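Local atomic coordinates of SidF, inhibitor of growth family, member 3 (Legionella pneumophila subsp. pneumophila, PDB entry 4FYE), a protein that hydrolyses phosphoinositide lipids as a Legionella phosphatase, probably removing the 3-phosphate of phosphatidylinositol 3,4,5-trisphosphate. Residues H29-Y34 with I79-A84; P35-V40 with P64-P69; I72-N77 with T712-G717; E143-V148 with A737-I742. The protein carries 1 engineered substitution. One frame throughout, in Å; residues are numbered along the deposited sequence.

Contact 1 of 4, residues H29-Y34 with I79-A84; sequences HLAYGY and IDNLVA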
loop_
_atom_site.group_PDB
_atom_site.type_symbol
_atom_site.label_atom_id
_atom_site.label_comp_id
_atom_site.label_asym_id
_atom_site.label_seq_id
_atom_site.Cartn_x
_atom_site.Cartn_y
_atom_site.Cartn_z
ATOM N N HIS A 29 -14.591 12.445 -13.401
ATOM C CA HIS A 29 -14.692 12.728 -11.973
ATOM C C HIS A 29 -13.806 13.852 -11.418
ATOM O O HIS A 29 -14.088 14.428 -10.360
ATOM C CB HIS A 29 -14.496 11.420 -11.212
ATOM C CG HIS A 29 -15.516 10.352 -11.592
ATOM N ND1 HIS A 29 -16.849 10.634 -11.798
ATOM C CD2 HIS A 29 -15.366 8.990 -11.802
ATOM C CE1 HIS A 29 -17.491 9.511 -12.140
ATOM N NE2 HIS A 29 -16.584 8.500 -12.152
ATOM N N LEU A 30 -12.716 14.175 -12.099
ATOM C CA LEU A 30 -11.810 15.200 -11.598
ATOM C C LEU A 30 -10.776 15.479 -12.687
ATOM O O LEU A 30 -10.642 14.701 -13.638
ATOM C CB LEU A 30 -11.156 14.737 -10.282
ATOM C CG LEU A 30 -9.999 13.723 -10.383
ATOM C CD1 LEU A 30 -8.645 14.297 -9.932
ATOM C CD2 LEU A 30 -10.358 12.516 -9.562
ATOM N N ALA A 31 -10.058 16.582 -12.560
ATOM C CA ALA A 31 -9.125 16.951 -13.606
ATOM C C ALA A 31 -7.756 16.355 -13.375
ATOM O O ALA A 31 -7.146 16.518 -12.320
ATOM C CB ALA A 31 -9.028 18.449 -13.727
ATOM N N TYR A 32 -7.283 15.651 -14.383
ATOM C CA TYR A 32 -5.931 15.081 -14.358
ATOM C C TYR A 32 -4.860 15.808 -15.195
ATOM O O TYR A 32 -3.666 15.619 -14.918
ATOM C CB TYR A 32 -6.048 13.686 -14.875
ATOM C CG TYR A 32 -6.754 12.797 -13.947
ATOM C CD1 TYR A 32 -6.047 12.165 -12.882
ATOM C CD2 TYR A 32 -8.112 12.530 -14.110
ATOM C CE1 TYR A 32 -6.691 11.286 -12.011
ATOM C CE2 TYR A 32 -8.765 11.653 -13.235
ATOM C CZ TYR A 32 -8.061 11.043 -12.208
ATOM O OH TYR A 32 -8.707 10.139 -11.403
ATOM N N GLY A 33 -5.291 16.610 -16.189
ATOM C CA GLY A 33 -4.443 17.373 -17.097
ATOM C C GLY A 33 -3.643 16.453 -18.018
ATOM O O GLY A 33 -3.960 15.268 -18.152
ATOM N N TYR A 34 -2.571 16.979 -18.617
ATOM C CA TYR A 34 -1.836 16.246 -19.622
ATOM C C TYR A 34 -2.798 15.607 -20.664
ATOM O O TYR A 34 -2.828 14.378 -20.848
ATOM C CB TYR A 34 -0.904 15.210 -18.964
ATOM C CG TYR A 34 -0.006 15.777 -17.853
ATOM C CD1 TYR A 34 1.316 16.249 -18.142
ATOM C CD2 TYR A 34 -0.469 15.897 -16.531
ATOM C CE1 TYR A 34 2.130 16.792 -17.153
ATOM C CE2 TYR A 34 0.338 16.468 -15.539
ATOM C CZ TYR A 34 1.644 16.882 -15.847
ATOM O OH TYR A 34 2.456 17.422 -14.841
ATOM N N ILE A 79 -6.314 24.468 -10.249
ATOM C CA ILE A 79 -7.425 25.399 -10.377
ATOM C C ILE A 79 -8.784 24.635 -10.405
ATOM O O ILE A 79 -9.682 24.909 -9.623
ATOM C CB ILE A 79 -7.339 26.272 -11.634
ATOM C CG1 ILE A 79 -6.008 27.034 -11.813
ATOM C CG2 ILE A 79 -8.520 27.192 -11.737
ATOM C CD1 ILE A 79 -5.677 28.091 -10.836
ATOM N N ASP A 80 -8.908 23.657 -11.288
ATOM C CA ASP A 80 -10.171 23.028 -11.608
ATOM C C ASP A 80 -10.655 22.223 -10.441
ATOM O O ASP A 80 -11.862 22.207 -10.167
ATOM C CB ASP A 80 -10.030 22.066 -12.816
ATOM C CG ASP A 80 -9.790 22.799 -14.146
ATOM O OD1 ASP A 80 -10.032 24.033 -14.246
ATOM O OD2 ASP A 80 -9.336 22.137 -15.113
ATOM N N ASN A 81 -9.722 21.531 -9.784
ATOM C CA ASN A 81 -10.086 20.619 -8.707
ATOM C C ASN A 81 -10.523 21.423 -7.464
ATOM O O ASN A 81 -11.461 21.063 -6.823
ATOM C CB ASN A 81 -8.999 19.581 -8.408
ATOM C CG ASN A 81 -8.829 18.526 -9.541
ATOM O OD1 ASN A 81 -9.763 18.185 -10.238
ATOM N ND2 ASN A 81 -7.628 18.014 -9.702
ATOM N N LEU A 82 -9.893 22.555 -7.194
ATOM C CA LEU A 82 -10.337 23.419 -6.123
ATOM C C LEU A 82 -11.690 24.068 -6.526
ATOM O O LEU A 82 -12.627 24.185 -5.690
ATOM C CB LEU A 82 -9.265 24.488 -5.849
ATOM C CG LEU A 82 -9.241 25.359 -4.583
ATOM C CD1 LEU A 82 -8.750 26.799 -4.843
ATOM C CD2 LEU A 82 -10.595 25.413 -3.931
ATOM N N VAL A 83 -11.812 24.468 -7.796
ATOM C CA VAL A 83 -13.081 25.085 -8.263
ATOM C C VAL A 83 -14.212 24.151 -8.036
ATOM O O VAL A 83 -15.273 24.591 -7.643
ATOM C CB VAL A 83 -13.106 25.432 -9.746
ATOM C CG1 VAL A 83 -14.550 25.506 -10.267
ATOM C CG2 VAL A 83 -12.426 26.767 -9.936
ATOM N N ALA A 84 -13.979 22.859 -8.257
ATOM C CA ALA A 84 -15.039 21.859 -8.056
ATOM C C ALA A 84 -15.397 21.770 -6.557
ATOM O O ALA A 84 -16.551 21.892 -6.194
ATOM C CB ALA A 84 -14.642 20.493 -8.631
#
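Two hydrogen bonds join Ala-31, in the extended loop ahead of strand 39-42, to the side-chain amide of Asn-81 on helix 71-92. Ala-31 N donates to Asn-81 OD1 at 2.8 Å, nearly straight at 162°, and Asn-81 ND2 returns a bond to Ala-31 O at 3.1 Å. Each acceptor is met in its carbonyl plane on a lone pair, and Ala-31 O lies close to the plane of the Asn-81 amide. With CG anti to its own carbonyl carbon (chi1 -70°), the amide reaches off the helix to meet both polar atoms of one residue. ND2 also donates to Gly-713 O.

The apolar part is small. Ala-31 CB rests on Asp-80 CB at 3.9 Å. Leu-30 CD1 comes within 3.9 Å of Asn-81 ND2 and also sits over one face of the Tyr-32 ring, towards its rim.

Charge plays its part outside the pair: Asp-80 OD1 forms a salt bridge with Lys-113 of helix 98-119.

The paired bonds fix the rotation of the amide as well as its position, so a surface loop without regular structure is tied to a helix much as it would be to a neighbouring strand.

Contact 2 of 4, residues P35-V40 with P64-P69; sequences PGERQV and PVTGQP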
loop_
_atom_site.group_PDB
_atom_site.type_symbol
_atom_site.label_atom_id
_atom_site.label_comp_id
_atom_site.label_asym_id
_atom_site.label_seq_id
_atom_site.Cartn_x
_atom_site.Cartn_y
_atom_site.Cartn_z
ATOM N N PRO A 35 -3.575 16.441 -21.363
ATOM C CA PRO A 35 -4.465 15.855 -22.387
ATOM C C PRO A 35 -3.727 14.949 -23.437
ATOM O O PRO A 35 -2.639 15.259 -23.879
ATOM C CB PRO A 35 -5.118 17.076 -23.039
ATOM C CG PRO A 35 -4.140 18.222 -22.824
ATOM C CD PRO A 35 -3.469 17.910 -21.481
ATOM N N GLY A 36 -4.301 13.805 -23.780
ATOM C CA GLY A 36 -3.641 12.895 -24.703
ATOM C C GLY A 36 -2.549 12.072 -24.056
ATOM O O GLY A 36 -2.115 11.118 -24.646
ATOM N N GLU A 37 -2.096 12.399 -22.848
ATOM C CA GLU A 37 -1.251 11.432 -22.127
ATOM C C GLU A 37 -2.115 10.747 -21.055
ATOM O O GLU A 37 -2.187 9.519 -21.049
ATOM C CB GLU A 37 0.048 12.019 -21.568
ATOM C CG GLU A 37 0.615 11.237 -20.358
ATOM C CD GLU A 37 1.851 11.889 -19.609
ATOM O OE1 GLU A 37 2.308 13.040 -19.907
ATOM O OE2 GLU A 37 2.420 11.230 -18.686
ATOM N N ARG A 38 -2.813 11.527 -20.210
ATOM C CA ARG A 38 -3.711 10.952 -19.143
ATOM C C ARG A 38 -5.102 10.731 -19.735
ATOM O O ARG A 38 -5.980 11.605 -19.717
ATOM C CB ARG A 38 -3.724 11.794 -17.856
ATOM C CG ARG A 38 -2.376 11.795 -17.112
ATOM C CD ARG A 38 -2.442 12.688 -15.899
ATOM N NE ARG A 38 -1.209 12.637 -15.137
ATOM C CZ ARG A 38 -0.977 13.286 -13.992
ATOM N NH1 ARG A 38 -1.882 14.097 -13.454
ATOM N NH2 ARG A 38 0.185 13.140 -13.380
ATOM N N GLN A 39 -5.302 9.553 -20.287
ATOM C CA GLN A 39 -6.516 9.329 -20.990
ATOM C C GLN A 39 -7.527 8.652 -20.103
ATOM O O GLN A 39 -7.182 7.798 -19.281
ATOM C CB GLN A 39 -6.196 8.546 -22.223
ATOM C CG GLN A 39 -5.221 9.362 -23.062
ATOM C CD GLN A 39 -5.402 9.016 -24.509
ATOM O OE1 GLN A 39 -5.225 7.854 -24.897
ATOM N NE2 GLN A 39 -5.860 9.994 -25.304
ATOM N N VAL A 40 -8.767 9.079 -20.252
ATOM C CA VAL A 40 -9.836 8.645 -19.407
ATOM C C VAL A 40 -10.896 7.857 -20.163
ATOM O O VAL A 40 -11.256 8.179 -21.308
ATOM C CB VAL A 40 -10.471 9.837 -18.694
ATOM C CG1 VAL A 40 -11.369 9.351 -17.565
ATOM C CG2 VAL A 40 -9.378 10.712 -18.119
ATOM N N PRO A 64 12.086 9.313 -21.416
ATOM C CA PRO A 64 10.616 9.454 -21.352
ATOM C C PRO A 64 10.079 10.878 -21.443
ATOM O O PRO A 64 10.573 11.764 -20.776
ATOM C CB PRO A 64 10.256 8.983 -19.907
ATOM C CG PRO A 64 11.427 8.195 -19.422
ATOM C CD PRO A 64 12.636 8.544 -20.280
ATOM N N VAL A 65 8.952 11.040 -22.104
ATOM C CA VAL A 65 8.373 12.344 -22.245
ATOM C C VAL A 65 7.047 12.334 -21.504
ATOM O O VAL A 65 6.458 13.380 -21.220
ATOM C CB VAL A 65 8.274 12.603 -23.764
ATOM C CG1 VAL A 65 6.965 13.277 -24.174
ATOM C CG2 VAL A 65 9.574 13.278 -24.259
ATOM N N THR A 66 6.576 11.139 -21.159
ATOM C CA THR A 66 5.418 11.027 -20.317
ATOM C C THR A 66 5.892 10.978 -18.872
ATOM O O THR A 66 7.088 10.683 -18.571
ATOM C CB THR A 66 4.655 9.734 -20.640
ATOM O OG1 THR A 66 5.558 8.622 -20.651
ATOM C CG2 THR A 66 4.007 9.801 -22.057
ATOM N N GLY A 67 4.986 11.239 -17.938
ATOM C CA GLY A 67 5.370 11.133 -16.528
ATOM C C GLY A 67 6.319 12.282 -16.132
ATOM O O GLY A 67 7.108 12.180 -15.184
ATOM N N GLN A 68 6.218 13.402 -16.832
ATOM C CA GLN A 68 7.144 14.475 -16.637
ATOM C C GLN A 68 6.392 15.660 -16.053
ATOM O O GLN A 68 5.356 16.006 -16.564
ATOM C CB GLN A 68 7.741 14.759 -18.008
ATOM C CG GLN A 68 9.190 15.141 -17.947
ATOM C CD GLN A 68 10.149 14.000 -17.617
ATOM O OE1 GLN A 68 10.956 14.120 -16.752
ATOM N NE2 GLN A 68 10.112 12.971 -18.364
ATOM N N PRO A 69 6.869 16.297 -14.949
ATOM C CA PRO A 69 5.984 17.416 -14.417
ATOM C C PRO A 69 5.930 18.577 -15.332
ATOM O O PRO A 69 6.947 18.977 -15.919
ATOM C CB PRO A 69 6.684 17.902 -13.181
ATOM C CG PRO A 69 7.686 16.845 -12.872
ATOM C CD PRO A 69 8.043 16.096 -14.108
HETATM O O HOH W 1 4.540 14.338 -18.979
#
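Glu-37 turns its CG anti to the backbone N (chi1 155°) and runs on extended beyond it, which carries the carboxylate across to Thr-66 and Gly-67. There OE2 accepts the hydrogen bond of Gly-67 N at 2.7 Å, on its syn side and 23° out of the carboxylate plane; the N-H points at it with an angle of 155°. The same oxygen lies 3.3 Å from Thr-66 CB, and the Glu-37 and Thr-66 side chains pass each other at a slant, Glu-37 CG coming 4.1 Å from Thr-66 CG2. Thr-66 OG1 is engaged elsewhere, with Gln-57 N.

Glu-37 OE1 works through water 1, which donates to it at 2.7 Å and accepts from Gln-68 N at 2.9 Å. One carboxylate thus grips two successive backbone N-H groups, Gly-67 directly and Gln-68 through the water. Glu-37 stands just ahead of strand 39-42, an outermost strand of the six-stranded mixed sheet, and the loop it holds is the connection from strand 50-55 to helix 71-92. Its chain also packs on Val-54 of that neighbouring antiparallel strand.

Gly-67 has positive phi, in the backbone that links the two N-H groups. The same loop is tied on further: Gln-68 OE1 bonds to Leu-129 N, and the Pro-69 backbone pairs with Ala-127.

Contact 3 of 4, residues I72-N77 with T712-G717; sequences IQEANN and TGVSGG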
loop_
_atom_site.group_PDB
_atom_site.type_symbol
_atom_site.label_atom_id
_atom_site.label_comp_id
_atom_site.label_asym_id
_atom_site.label_seq_id
_atom_site.Cartn_x
_atom_site.Cartn_y
_atom_site.Cartn_z
ATOM N N ILE A 72 2.325 24.363 -15.810
ATOM C CA ILE A 72 1.017 24.727 -16.392
ATOM C C ILE A 72 -0.113 23.716 -16.168
ATOM O O ILE A 72 -1.190 24.093 -15.693
ATOM C CB ILE A 72 1.129 25.078 -17.863
ATOM C CG1 ILE A 72 2.126 26.233 -17.966
ATOM C CG2 ILE A 72 -0.250 25.556 -18.399
ATOM C CD1 ILE A 72 2.438 26.581 -19.422
ATOM N N GLN A 73 0.149 22.453 -16.489
ATOM C CA GLN A 73 -0.825 21.400 -16.289
ATOM C C GLN A 73 -1.201 21.258 -14.829
ATOM O O GLN A 73 -2.373 21.140 -14.541
ATOM C CB GLN A 73 -0.376 20.058 -16.862
ATOM C CG GLN A 73 -0.087 20.109 -18.343
ATOM C CD GLN A 73 -1.323 20.457 -19.123
ATOM O OE1 GLN A 73 -2.368 19.803 -18.959
ATOM N NE2 GLN A 73 -1.239 21.512 -19.946
ATOM N N GLU A 74 -0.235 21.311 -13.923
ATOM C CA GLU A 74 -0.527 21.120 -12.508
ATOM C C GLU A 74 -1.328 22.312 -11.993
ATOM O O GLU A 74 -2.216 22.161 -11.173
ATOM C CB GLU A 74 0.770 20.982 -11.683
ATOM C CG GLU A 74 1.632 19.776 -12.092
ATOM C CD GLU A 74 0.965 18.416 -11.801
ATOM O OE1 GLU A 74 0.000 18.315 -11.007
ATOM O OE2 GLU A 74 1.401 17.424 -12.395
ATOM N N ALA A 75 -0.958 23.496 -12.440
ATOM C CA ALA A 75 -1.747 24.689 -12.171
ATOM C C ALA A 75 -3.193 24.541 -12.632
ATOM O O ALA A 75 -4.099 24.857 -11.868
ATOM C CB ALA A 75 -1.119 25.884 -12.814
ATOM N N ASN A 76 -3.414 24.044 -13.857
ATOM C CA ASN A 76 -4.783 23.763 -14.313
ATOM C C ASN A 76 -5.495 22.752 -13.445
ATOM O O ASN A 76 -6.638 22.985 -13.110
ATOM C CB ASN A 76 -4.832 23.268 -15.732
ATOM C CG ASN A 76 -4.500 24.341 -16.756
ATOM O OD1 ASN A 76 -4.295 25.491 -16.443
ATOM N ND2 ASN A 76 -4.379 23.926 -17.979
ATOM N N ASN A 77 -4.833 21.651 -13.071
ATOM C CA ASN A 77 -5.411 20.656 -12.165
ATOM C C ASN A 77 -5.813 21.256 -10.819
ATOM O O ASN A 77 -6.919 21.095 -10.334
ATOM C CB ASN A 77 -4.420 19.520 -11.913
ATOM C CG ASN A 77 -4.214 18.687 -13.139
ATOM O OD1 ASN A 77 -5.019 18.752 -14.065
ATOM N ND2 ASN A 77 -3.129 17.918 -13.173
ATOM N N THR A 712 -5.023 14.040 -4.177
ATOM C CA THR A 712 -4.911 15.440 -3.678
ATOM C C THR A 712 -5.344 16.458 -4.684
ATOM O O THR A 712 -5.510 17.599 -4.327
ATOM C CB THR A 712 -3.486 15.841 -3.168
ATOM O OG1 THR A 712 -2.582 15.896 -4.292
ATOM C CG2 THR A 712 -2.938 14.786 -2.084
ATOM N N GLY A 713 -5.595 16.074 -5.931
ATOM C CA GLY A 713 -5.825 17.120 -6.924
ATOM C C GLY A 713 -4.613 17.608 -7.739
ATOM O O GLY A 713 -4.809 18.218 -8.790
ATOM N N VAL A 714 -3.387 17.231 -7.349
ATOM C CA VAL A 714 -2.140 17.697 -7.984
ATOM C C VAL A 714 -1.106 16.540 -8.006
ATOM O O VAL A 714 -1.207 15.554 -7.260
ATOM C CB VAL A 714 -1.772 18.910 -7.131
ATOM C CG1 VAL A 714 -0.612 18.719 -6.153
ATOM C CG2 VAL A 714 -1.971 20.222 -7.821
ATOM N N SER A 715 -0.104 16.577 -8.864
ATOM C CA SER A 715 0.858 15.447 -8.797
ATOM C C SER A 715 1.763 15.500 -7.557
ATOM O O SER A 715 1.761 16.471 -6.762
ATOM C CB SER A 715 1.693 15.313 -10.054
ATOM O OG SER A 715 0.869 15.151 -11.201
ATOM N N GLY A 716 2.522 14.432 -7.373
ATOM C CA GLY A 716 3.450 14.412 -6.293
ATOM C C GLY A 716 3.922 12.995 -5.996
ATOM O O GLY A 716 4.012 12.147 -6.873
ATOM N N GLY A 717 3.945 12.766 -4.686
ATOM C CA GLY A 717 4.956 12.110 -4.000
ATOM C C GLY A 717 5.886 13.232 -3.570
ATOM O O GLY A 717 6.497 13.862 -4.420
#
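The flat carboxylate of Glu-74 is met by Ser-715 in two ways. Above its plane, 42° out of it, Ser-715 N donates to Glu-74 OE1 at 2.8 Å, with a nearly straight N-H angle of 164°. Closer to the plane, on the syn side, Ser-715 OG donates to Glu-74 OE2 at 2.6 Å. The Glu-74 chain bends at chi2 (-66°), swinging the carboxylate from the flank of helix 71-92 over to the loop.

Both oxygens are therefore held by one residue, and OE2 is also bonded to Tyr-34 OH. Ser-715 OG in turn has Arg-38 NH2 and Thr-709 OG1 as further partners; the nearby guanidinium would probably polarise the hydroxyl and help to offset the buried negative charge. Phe-733 and Val-736 of helix 733-741 pack against Glu-74.

One turn further along helix 71-92, Asn-77 CB abuts Gly-713 O at 3.4 Å, while Val-714 CG2 lies 3.9 Å from Glu-74 O. Within the loop, Val-714 N makes a weak bond of 3.4 Å to Thr-712 OG1.

Helix 701-712 is followed by Gly-713, the first residue to leave helical angles, with positive phi, as in glycine-terminated helix C-caps; from there the chain turns extended, and the carboxylate of a neighbouring helix binds the departing backbone.

Contact 4 of 4, residues E143-V148 with A737-I742; sequences EQLAKV and ANFAKI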
loop_
_atom_site.group_PDB
_atom_site.type_symbol
_atom_site.label_atom_id
_atom_site.label_comp_id
_atom_site.label_asym_id
_atom_site.label_seq_id
_atom_site.Cartn_x
_atom_site.Cartn_y
_atom_site.Cartn_z
ATOM N N GLU A 143 12.028 28.048 -11.270
ATOM C CA GLU A 143 11.641 29.443 -11.187
ATOM C C GLU A 143 10.226 29.610 -11.611
ATOM O O GLU A 143 9.569 30.479 -11.122
ATOM C CB GLU A 143 12.465 30.374 -12.059
ATOM C CG GLU A 143 13.816 30.678 -11.468
ATOM C CD GLU A 143 14.691 31.541 -12.373
ATOM O OE1 GLU A 143 14.152 32.491 -13.010
ATOM O OE2 GLU A 143 15.920 31.254 -12.430
ATOM N N GLN A 144 9.777 28.815 -12.576
ATOM C CA GLN A 144 8.455 29.015 -13.089
ATOM C C GLN A 144 7.500 28.544 -12.003
ATOM O O GLN A 144 6.543 29.219 -11.621
ATOM C CB GLN A 144 8.267 28.239 -14.396
ATOM C CG GLN A 144 9.163 28.683 -15.536
ATOM C CD GLN A 144 9.228 30.178 -15.736
ATOM O OE1 GLN A 144 8.193 30.892 -15.884
ATOM N NE2 GLN A 144 10.448 30.681 -15.715
ATOM N N LEU A 145 7.852 27.412 -11.433
ATOM C CA LEU A 145 7.097 26.862 -10.398
ATOM C C LEU A 145 6.895 27.815 -9.245
ATOM O O LEU A 145 5.785 27.865 -8.774
ATOM C CB LEU A 145 7.724 25.552 -9.954
ATOM C CG LEU A 145 6.954 24.635 -9.027
ATOM C CD1 LEU A 145 7.293 23.162 -9.210
ATOM C CD2 LEU A 145 7.323 25.106 -7.628
ATOM N N ALA A 146 7.923 28.539 -8.781
ATOM C CA ALA A 146 7.726 29.470 -7.654
ATOM C C ALA A 146 6.773 30.620 -8.093
ATOM O O ALA A 146 5.894 31.055 -7.346
ATOM C CB ALA A 146 9.064 30.057 -7.165
ATOM N N LYS A 147 6.963 31.103 -9.298
ATOM C CA LYS A 147 6.042 32.042 -9.874
ATOM C C LYS A 147 4.593 31.545 -9.742
ATOM O O LYS A 147 3.725 32.216 -9.256
ATOM C CB LYS A 147 6.376 32.200 -11.363
ATOM C CG LYS A 147 6.944 33.551 -11.844
ATOM C CD LYS A 147 8.456 33.632 -11.814
ATOM C CE LYS A 147 9.038 33.994 -13.191
ATOM N NZ LYS A 147 9.113 35.427 -13.662
ATOM N N VAL A 148 4.335 30.357 -10.241
ATOM C CA VAL A 148 3.004 29.811 -10.284
ATOM C C VAL A 148 2.413 29.565 -8.894
ATOM O O VAL A 148 1.212 29.784 -8.690
ATOM C CB VAL A 148 3.034 28.510 -11.125
ATOM C CG1 VAL A 148 1.865 27.615 -10.830
ATOM C CG2 VAL A 148 3.025 28.888 -12.599
ATOM N N ALA A 737 3.886 18.615 -5.517
ATOM C CA ALA A 737 3.099 18.184 -4.341
ATOM C C ALA A 737 2.860 19.332 -3.368
ATOM O O ALA A 737 1.754 19.457 -2.839
ATOM C CB ALA A 737 3.745 17.018 -3.583
ATOM N N ASN A 738 3.857 20.173 -3.130
ATOM C CA ASN A 738 3.578 21.385 -2.319
ATOM C C ASN A 738 2.280 22.078 -2.616
ATOM O O ASN A 738 1.646 22.528 -1.695
ATOM C CB ASN A 738 4.745 22.341 -2.378
ATOM C CG ASN A 738 5.957 21.762 -1.665
ATOM O OD1 ASN A 738 5.790 20.970 -0.717
ATOM N ND2 ASN A 738 7.164 22.097 -2.123
ATOM N N PHE A 739 1.883 22.169 -3.875
ATOM C CA PHE A 739 0.666 22.884 -4.226
ATOM C C PHE A 739 -0.495 22.511 -3.319
ATOM O O PHE A 739 -1.299 23.355 -2.957
ATOM C CB PHE A 739 0.283 22.626 -5.679
ATOM C CG PHE A 739 1.131 23.355 -6.671
ATOM C CD1 PHE A 739 2.198 24.119 -6.259
ATOM C CD2 PHE A 739 0.862 23.267 -8.018
ATOM C CE1 PHE A 739 2.983 24.783 -7.172
ATOM C CE2 PHE A 739 1.641 23.930 -8.938
ATOM C CZ PHE A 739 2.704 24.691 -8.513
ATOM N N ALA A 740 -0.581 21.238 -2.966
ATOM C CA ALA A 740 -1.657 20.732 -2.127
ATOM C C ALA A 740 -1.643 21.357 -0.742
ATOM O O ALA A 740 -2.682 21.607 -0.152
ATOM C CB ALA A 740 -1.577 19.224 -2.026
ATOM N N LYS A 741 -0.450 21.554 -0.210
ATOM C CA LYS A 741 -0.264 22.156 1.101
ATOM C C LYS A 741 -0.698 23.615 1.272
ATOM O O LYS A 741 -1.204 23.981 2.326
ATOM C CB LYS A 741 1.177 21.974 1.573
ATOM C CG LYS A 741 1.461 20.587 2.113
ATOM C CD LYS A 741 2.935 20.253 2.011
ATOM C CE LYS A 741 3.770 21.217 2.830
ATOM N NZ LYS A 741 4.301 22.336 2.007
ATOM N N ILE A 742 -0.491 24.449 0.260
ATOM C CA ILE A 742 -0.469 25.898 0.451
ATOM C C ILE A 742 -1.739 26.483 1.061
ATOM O O ILE A 742 -2.853 26.092 0.727
ATOM C CB ILE A 742 -0.177 26.656 -0.858
ATOM C CG1 ILE A 742 -1.303 26.454 -1.868
ATOM C CG2 ILE A 742 1.163 26.237 -1.439
ATOM C CD1 ILE A 742 -0.889 26.758 -3.288
#
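Helix-to-helix packing joins the long helix 136-163 to helix 733-741, near the end of the modelled chain, and between 143-148 and 737-742 the contact rests on the ring of Phe-739. This residue brings the end of its ring, CZ, against Val-148 and Leu-145, which are three residues apart and so stand on one side of their helix. Val-148 CG1 approaches Phe-739 CZ to 3.8 Å and CE2 to 4.1 Å, and the two side chains cross at about a right angle. Leu-145 is looser, its CG 4.3 Å from the same CZ. Both aliphatic groups come at the ring obliquely.

The Phe-739 CG is anti to its carbonyl carbon (chi1 -75°), which sends the ring out from the short helix and spans a backbone gap of 9.5 Å between the CA atoms of Val-148 and Phe-739. All three residues are buried, and the ring is shared with Leu-152 of helix 136-163 and Glu-74 of helix 71-92. That helix also supplies Val-71 against Leu-145 and Ala-75 against Val-148.

The two segments meet by apolar side chains alone. The arrangement is an apolar interface where helices 71-92, 136-163 and 733-741 come together, with Phe-739 between them.

Overall arrangement
Contacts 1 and 3 share helix 71-92 and contacts 1, 2 and 3 touch one another, while contact 4 meets only contact 3 directly. Contact 1 lies at the surface, contact 2 is partly buried, and contacts 3 and 4 are buried. The chemistry changes along this series: a side-chain amide on backbone polar atoms at the surface, a carboxylate with a water bridge, a buried carboxylate with a hydroxyl, and finally purely apolar packing. Arg-38 of contact 2 bonds to residues of both contacts 1 and 3. Contacts 3 and 4 bring the late part of the chain against helices 71-92 and 136-163, whereas contacts 1 and 2 are local to the N-terminal region.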